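Local coordinates for Rho guanine nucleotide exchange factor 3 (Mus musculus, PDB 2Z0Q), which acts as a guanine nucleotide exchange factor for the small GTPases RhoA and RhoB, and is represented here by its DH-PH fragment, at residues 232-237 / 335-340; 236-241 / 326-331. All blocks are in the same frame, centred on the assembly; numbering follows the deposited sequence.

Contact 1. Residues 232-237 / 335-340; sequences LCCHGE and QQWLNC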
loop_
_atom_site.group_PDB
_atom_site.type_symbol
_atom_site.label_atom_id
_atom_site.label_comp_id
_atom_site.label_asym_id
_atom_site.label_seq_id
_atom_site.Cartn_x
_atom_site.Cartn_y
_atom_site.Cartn_z
ATOM N N LEU A 232 -13.011 -2.253 -2.403
ATOM C CA LEU A 232 -12.809 -0.931 -1.816
ATOM C C LEU A 232 -11.969 -0.208 -2.882
ATOM O O LEU A 232 -10.770 -0.462 -3.016
ATOM C CB LEU A 232 -12.051 -1.025 -0.481
ATOM C CG LEU A 232 -11.907 0.194 0.411
ATOM C CD1 LEU A 232 -13.310 0.890 0.595
ATOM C CD2 LEU A 232 -11.334 -0.222 1.784
ATOM N N CYS A 233 -12.617 0.672 -3.644
ATOM C CA CYS A 233 -11.955 1.438 -4.700
ATOM C C CYS A 233 -10.805 2.259 -4.149
ATOM O O CYS A 233 -9.701 2.265 -4.707
ATOM C CB CYS A 233 -12.964 2.331 -5.419
ATOM S SG CYS A 233 -14.438 1.507 -6.061
ATOM N N CYS A 234 -11.046 2.988 -3.061
ATOM C CA CYS A 234 -9.992 3.748 -2.416
ATOM C C CYS A 234 -10.506 4.201 -1.050
ATOM O O CYS A 234 -11.713 4.125 -0.787
ATOM C CB CYS A 234 -9.574 4.976 -3.243
ATOM S SG CYS A 234 -10.825 6.286 -3.282
ATOM N N HIS A 235 -9.587 4.627 -0.182
ATOM C CA HIS A 235 -9.978 5.119 1.140
ATOM C C HIS A 235 -8.843 5.979 1.684
ATOM O O HIS A 235 -7.686 5.901 1.218
ATOM C CB HIS A 235 -10.310 3.922 2.097
ATOM C CG HIS A 235 -9.104 3.157 2.561
ATOM N ND1 HIS A 235 -8.412 3.480 3.707
ATOM C CD2 HIS A 235 -8.413 2.146 1.974
ATOM C CE1 HIS A 235 -7.338 2.710 3.804
ATOM N NE2 HIS A 235 -7.315 1.894 2.761
ATOM N N GLY A 236 -9.141 6.826 2.663
ATOM C CA GLY A 236 -8.092 7.658 3.180
ATOM C C GLY A 236 -8.636 8.753 4.081
ATOM O O GLY A 236 -9.848 8.935 4.177
ATOM N N GLU A 237 -7.718 9.444 4.749
ATOM C CA GLU A 237 -8.087 10.532 5.650
ATOM C C GLU A 237 -8.403 11.789 4.842
ATOM O O GLU A 237 -7.675 12.121 3.905
ATOM C CB GLU A 237 -6.938 10.828 6.601
ATOM C CG GLU A 237 -6.619 9.639 7.520
ATOM C CD GLU A 237 -5.236 9.738 8.143
ATOM O OE1 GLU A 237 -4.246 9.892 7.374
ATOM O OE2 GLU A 237 -5.139 9.652 9.398
ATOM N N GLN A 335 -6.693 14.770 -6.806
ATOM C CA GLN A 335 -7.031 14.210 -8.114
ATOM C C GLN A 335 -7.386 12.719 -8.022
ATOM O O GLN A 335 -8.309 12.279 -8.692
ATOM C CB GLN A 335 -5.869 14.422 -9.132
ATOM C CG GLN A 335 -6.276 14.147 -10.600
ATOM C CD GLN A 335 -7.363 15.100 -11.099
ATOM O OE1 GLN A 335 -7.252 16.316 -10.926
ATOM N NE2 GLN A 335 -8.399 14.554 -11.725
ATOM N N GLN A 336 -6.650 11.960 -7.198
ATOM C CA GLN A 336 -6.902 10.525 -7.006
ATOM C C GLN A 336 -8.345 10.306 -6.555
ATOM O O GLN A 336 -9.049 9.451 -7.068
ATOM C CB GLN A 336 -5.947 9.952 -5.945
ATOM C CG GLN A 336 -4.433 10.082 -6.265
ATOM C CD GLN A 336 -3.548 9.454 -5.171
ATOM O OE1 GLN A 336 -3.538 9.903 -4.006
ATOM N NE2 GLN A 336 -2.801 8.399 -5.545
ATOM N N TRP A 337 -8.775 11.092 -5.570
ATOM C CA TRP A 337 -10.157 11.018 -5.090
ATOM C C TRP A 337 -11.153 11.362 -6.186
ATOM O O TRP A 337 -12.140 10.667 -6.382
ATOM C CB TRP A 337 -10.356 11.945 -3.886
ATOM C CG TRP A 337 -10.028 11.272 -2.585
ATOM C CD1 TRP A 337 -8.905 11.433 -1.823
ATOM C CD2 TRP A 337 -10.832 10.298 -1.915
ATOM N NE1 TRP A 337 -8.969 10.610 -0.711
ATOM C CE2 TRP A 337 -10.137 9.910 -0.749
ATOM C CE3 TRP A 337 -12.071 9.719 -2.185
ATOM C CZ2 TRP A 337 -10.652 8.958 0.142
ATOM C CZ3 TRP A 337 -12.580 8.773 -1.304
ATOM C CH2 TRP A 337 -11.865 8.409 -0.153
ATOM N N LEU A 338 -10.915 12.466 -6.892
ATOM C CA LEU A 338 -11.819 12.820 -7.982
ATOM C C LEU A 338 -11.880 11.685 -9.027
ATOM O O LEU A 338 -12.966 11.271 -9.448
ATOM C CB LEU A 338 -11.339 14.127 -8.656
ATOM C CG LEU A 338 -11.361 15.414 -7.839
ATOM C CD1 LEU A 338 -11.019 16.602 -8.778
ATOM C CD2 LEU A 338 -12.739 15.634 -7.243
ATOM N N ASN A 339 -10.709 11.170 -9.434
ATOM C CA ASN A 339 -10.678 10.089 -10.438
ATOM C C ASN A 339 -11.456 8.854 -9.959
ATOM O O ASN A 339 -12.299 8.334 -10.680
ATOM C CB ASN A 339 -9.230 9.662 -10.760
ATOM C CG ASN A 339 -8.387 10.776 -11.364
ATOM O OD1 ASN A 339 -8.900 11.778 -11.875
ATOM N ND2 ASN A 339 -7.064 10.589 -11.328
ATOM N N CYS A 340 -11.198 8.399 -8.723
ATOM C CA CYS A 340 -11.892 7.209 -8.212
ATOM C C CYS A 340 -13.393 7.356 -8.069
ATOM O O CYS A 340 -14.140 6.453 -8.392
ATOM C CB CYS A 340 -11.293 6.763 -6.876
ATOM S SG CYS A 340 -9.627 6.123 -7.048
HETATM O O HOH W 1 -7.039 10.746 1.577
#
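C234 meets W337 through its sulfur, a Cys sulfur-aromatic contact: SG lies 3.8 Å from the centroid of the six-membered ring of W337, over the face and only 19° off the ring normal. SG stands between the backbone N and the carbonyl carbon (chi1 70°), which lifts it from the strand toward the helix, and SG of C234 also packs on CB of C340, 3.7 Å away. A thiol suits this place because it is small, polarisable and content among apolar groups.

Backbone packing supplies the next part. The rim of the indole reaches the strand at G236, whose N is 3.6 Å from CZ2 of W337. A side chain at G236 would point at the indole, and the backbone angles there already call for glycine.

The polar link is water-mediated. Water 1 lies in the plane of the indole at its edge, accepting from NE1 of W337 at 3.0 Å and donating to O of E237 at 2.8 Å. An alanine in place of W337 would probably open a gap beside SG of C234, where the indole face had been, and leave this water without its indole donor.

Segment 335-340 runs roughly antiparallel to segment 232-237 (151°); it belongs to helix 331-345, the C-terminal helix that closes one end of the PH-domain barrel. Strand 245-251 flanks the contact, with V248 touching W337, while H235 turns from the helix to bond H247 and, on helix 180-213, E206.

Contact 2. Residues 236-241 / 326-331; sequences GELKNN and LQANDT. With SO4 (sulfate ion), chain B.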
loop_
_atom_site.group_PDB
_atom_site.type_symbol
_atom_site.label_atom_id
_atom_site.label_comp_id
_atom_site.label_asym_id
_atom_site.label_seq_id
_atom_site.Cartn_x
_atom_site.Cartn_y
_atom_site.Cartn_z
ATOM N N GLY A 236 -9.141 6.826 2.663
ATOM C CA GLY A 236 -8.092 7.658 3.180
ATOM C C GLY A 236 -8.636 8.753 4.081
ATOM O O GLY A 236 -9.848 8.935 4.177
ATOM N N GLU A 237 -7.718 9.444 4.749
ATOM C CA GLU A 237 -8.087 10.532 5.650
ATOM C C GLU A 237 -8.403 11.789 4.842
ATOM O O GLU A 237 -7.675 12.121 3.905
ATOM C CB GLU A 237 -6.938 10.828 6.601
ATOM C CG GLU A 237 -6.619 9.639 7.520
ATOM C CD GLU A 237 -5.236 9.738 8.143
ATOM O OE1 GLU A 237 -4.246 9.892 7.374
ATOM O OE2 GLU A 237 -5.139 9.652 9.398
ATOM N N LEU A 238 -9.495 12.468 5.198
ATOM C CA LEU A 238 -9.865 13.707 4.559
ATOM C C LEU A 238 -10.316 14.588 5.709
ATOM O O LEU A 238 -10.895 14.076 6.677
ATOM C CB LEU A 238 -11.022 13.510 3.558
ATOM C CG LEU A 238 -10.655 12.680 2.323
ATOM C CD1 LEU A 238 -11.906 12.360 1.496
ATOM C CD2 LEU A 238 -9.636 13.476 1.482
ATOM N N LYS A 239 -10.061 15.888 5.607
ATOM C CA LYS A 239 -10.467 16.825 6.659
ATOM C C LYS A 239 -11.603 17.702 6.158
ATOM O O LYS A 239 -11.500 18.262 5.072
ATOM C CB LYS A 239 -9.287 17.722 7.027
ATOM C CG LYS A 239 -9.649 18.727 8.108
ATOM C CD LYS A 239 -8.395 19.187 8.844
ATOM C CE LYS A 239 -7.868 20.478 8.295
ATOM N NZ LYS A 239 -6.674 20.929 9.090
ATOM N N ASN A 240 -12.684 17.831 6.917
ATOM C CA ASN A 240 -13.743 18.663 6.387
ATOM C C ASN A 240 -13.553 20.165 6.679
ATOM O O ASN A 240 -12.527 20.569 7.281
ATOM C CB ASN A 240 -15.126 18.107 6.811
ATOM C CG ASN A 240 -15.505 18.436 8.248
ATOM O OD1 ASN A 240 -14.801 19.153 8.968
ATOM N ND2 ASN A 240 -16.662 17.912 8.656
ATOM N N ASN A 241 -14.492 20.991 6.215
ATOM C CA ASN A 241 -14.371 22.449 6.362
ATOM C C ASN A 241 -14.696 22.964 7.756
ATOM O O ASN A 241 -14.753 24.169 7.975
ATOM C CB ASN A 241 -15.199 23.204 5.287
ATOM C CG ASN A 241 -16.679 22.864 5.322
ATOM O OD1 ASN A 241 -17.088 21.913 5.986
ATOM N ND2 ASN A 241 -17.492 23.642 4.592
ATOM N N LEU A 326 -14.541 18.384 1.590
ATOM C CA LEU A 326 -13.472 17.533 2.091
ATOM C C LEU A 326 -12.124 17.958 1.508
ATOM O O LEU A 326 -12.049 18.236 0.323
ATOM C CB LEU A 326 -13.792 16.081 1.679
ATOM C CG LEU A 326 -15.117 15.499 2.180
ATOM C CD1 LEU A 326 -15.329 14.087 1.604
ATOM C CD2 LEU A 326 -15.078 15.423 3.722
ATOM N N GLN A 327 -11.080 17.944 2.331
ATOM C CA GLN A 327 -9.743 18.376 1.916
ATOM C C GLN A 327 -8.777 17.212 1.841
ATOM O O GLN A 327 -8.614 16.486 2.825
ATOM C CB GLN A 327 -9.167 19.412 2.898
ATOM C CG GLN A 327 -7.776 19.916 2.475
ATOM C CD GLN A 327 -7.199 20.898 3.470
ATOM O OE1 GLN A 327 -7.127 20.594 4.663
ATOM N NE2 GLN A 327 -6.783 22.071 2.997
ATOM N N ALA A 328 -8.170 17.033 0.663
ATOM C CA ALA A 328 -7.201 15.958 0.446
ATOM C C ALA A 328 -5.847 16.389 0.973
ATOM O O ALA A 328 -5.622 17.553 1.301
ATOM C CB ALA A 328 -7.108 15.600 -1.048
ATOM N N ASN A 329 -4.926 15.430 1.025
ATOM C CA ASN A 329 -3.608 15.652 1.576
ATOM C C ASN A 329 -2.696 16.556 0.749
ATOM O O ASN A 329 -1.858 17.260 1.306
ATOM C CB ASN A 329 -2.986 14.270 1.845
ATOM C CG ASN A 329 -3.928 13.355 2.660
ATOM O OD1 ASN A 329 -4.116 12.181 2.322
ATOM N ND2 ASN A 329 -4.519 13.895 3.738
ATOM N N ASP A 330 -2.874 16.544 -0.569
ATOM C CA ASP A 330 -2.088 17.371 -1.489
ATOM C C ASP A 330 -2.800 17.358 -2.849
ATOM O O ASP A 330 -3.834 16.704 -3.020
ATOM C CB ASP A 330 -0.667 16.801 -1.665
ATOM C CG ASP A 330 -0.683 15.316 -1.946
ATOM O OD1 ASP A 330 -1.457 14.878 -2.801
ATOM O OD2 ASP A 330 0.085 14.564 -1.306
ATOM N N THR A 331 -2.236 18.061 -3.825
ATOM C CA THR A 331 -2.851 18.116 -5.147
ATOM C C THR A 331 -3.024 16.745 -5.766
ATOM O O THR A 331 -4.045 16.446 -6.346
ATOM C CB THR A 331 -2.041 19.011 -6.115
ATOM O OG1 THR A 331 -1.858 20.306 -5.527
ATOM C CG2 THR A 331 -2.789 19.176 -7.410
HETATM S S SO4 B . -21.562 24.079 3.831
HETATM O O1 SO4 B . -22.785 23.696 4.581
HETATM O O2 SO4 B . -20.473 23.106 4.147
HETATM O O3 SO4 B . -21.827 24.077 2.390
HETATM O O4 SO4 B . -21.152 25.448 4.236
HETATM O O HOH W 1 -7.039 10.746 1.577
HETATM O O HOH W 2 -3.436 10.731 4.785
#
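The carboxylate of E237 and the amide of N329 are joined through water. Water 2 donates to OE1 of E237 at 2.8 Å and to OD1 of N329, and water 1 donates to O of E237 and, weakly, to the same OD1. ND2 of N329 comes within 3.6 Å of O of E237. The side chain of Q327 runs alongside that of K239, with OE1 of Q327 3.7 Å from CE of K239. CG of Q327 is anti to the backbone N (chi1 -179°) and the chain stays extended beyond it, carrying NE2 to O of K308. At the far end, ND2 of N241 donates nearly straight (169°) to O2 of a sulfate, probably from the crystallisation liquor.

Between these groups the backbones pair as antiparallel strands. K239 and Q327 form a hydrogen-bonded pair: N of K239 gives to O of Q327 at 3.2 Å, and N of Q327 gives to O of K239 at 2.8 Å.

The face carrying L326 is mainly apolar. The side chains of L238 and L326 cross at about a right angle, with CD1 of L238 3.8 Å from CD1 of L326. CD2 of L238 lies 3.6 Å from CA of A328. CB of N240 packs on CD2 of L326, while OD1 of N240 accepts from N of V244 and N of R242. Branched leucines fill this interior, where F311 and W337 also touch L238, and A328 touches N333 and K334 of helix 331-345.

The chemistry is therefore divided: K239 and Q327 place polar ends on one face of the sheet, the leucines pack on the other, and waters join strand 232-240 to the turn that follows strand 322-327, just before D330 caps helix 331-345.

Both contacts belong to the PH domain and start from strand 232-240, sharing G236, E237 and water 1, with centres about 11 Å apart. Contact 1 lays a helix against the strand and is a surface contact in which W337 is the buried member; contact 2 is partly buried, with both leucines, A328 and N240 enclosed. Their bonding differs accordingly: side-chain packing and one water join helix to strand, whereas in contact 2 backbone hydrogen bonds are added to leucine packing and water links. Strand 322-327 leads through the turn at 328-330 into helix 331-345, and the two contacts touch where NE1 of W337 lies 3.7 Å from CD2 of L238, making the packing continuous from sheet to helix.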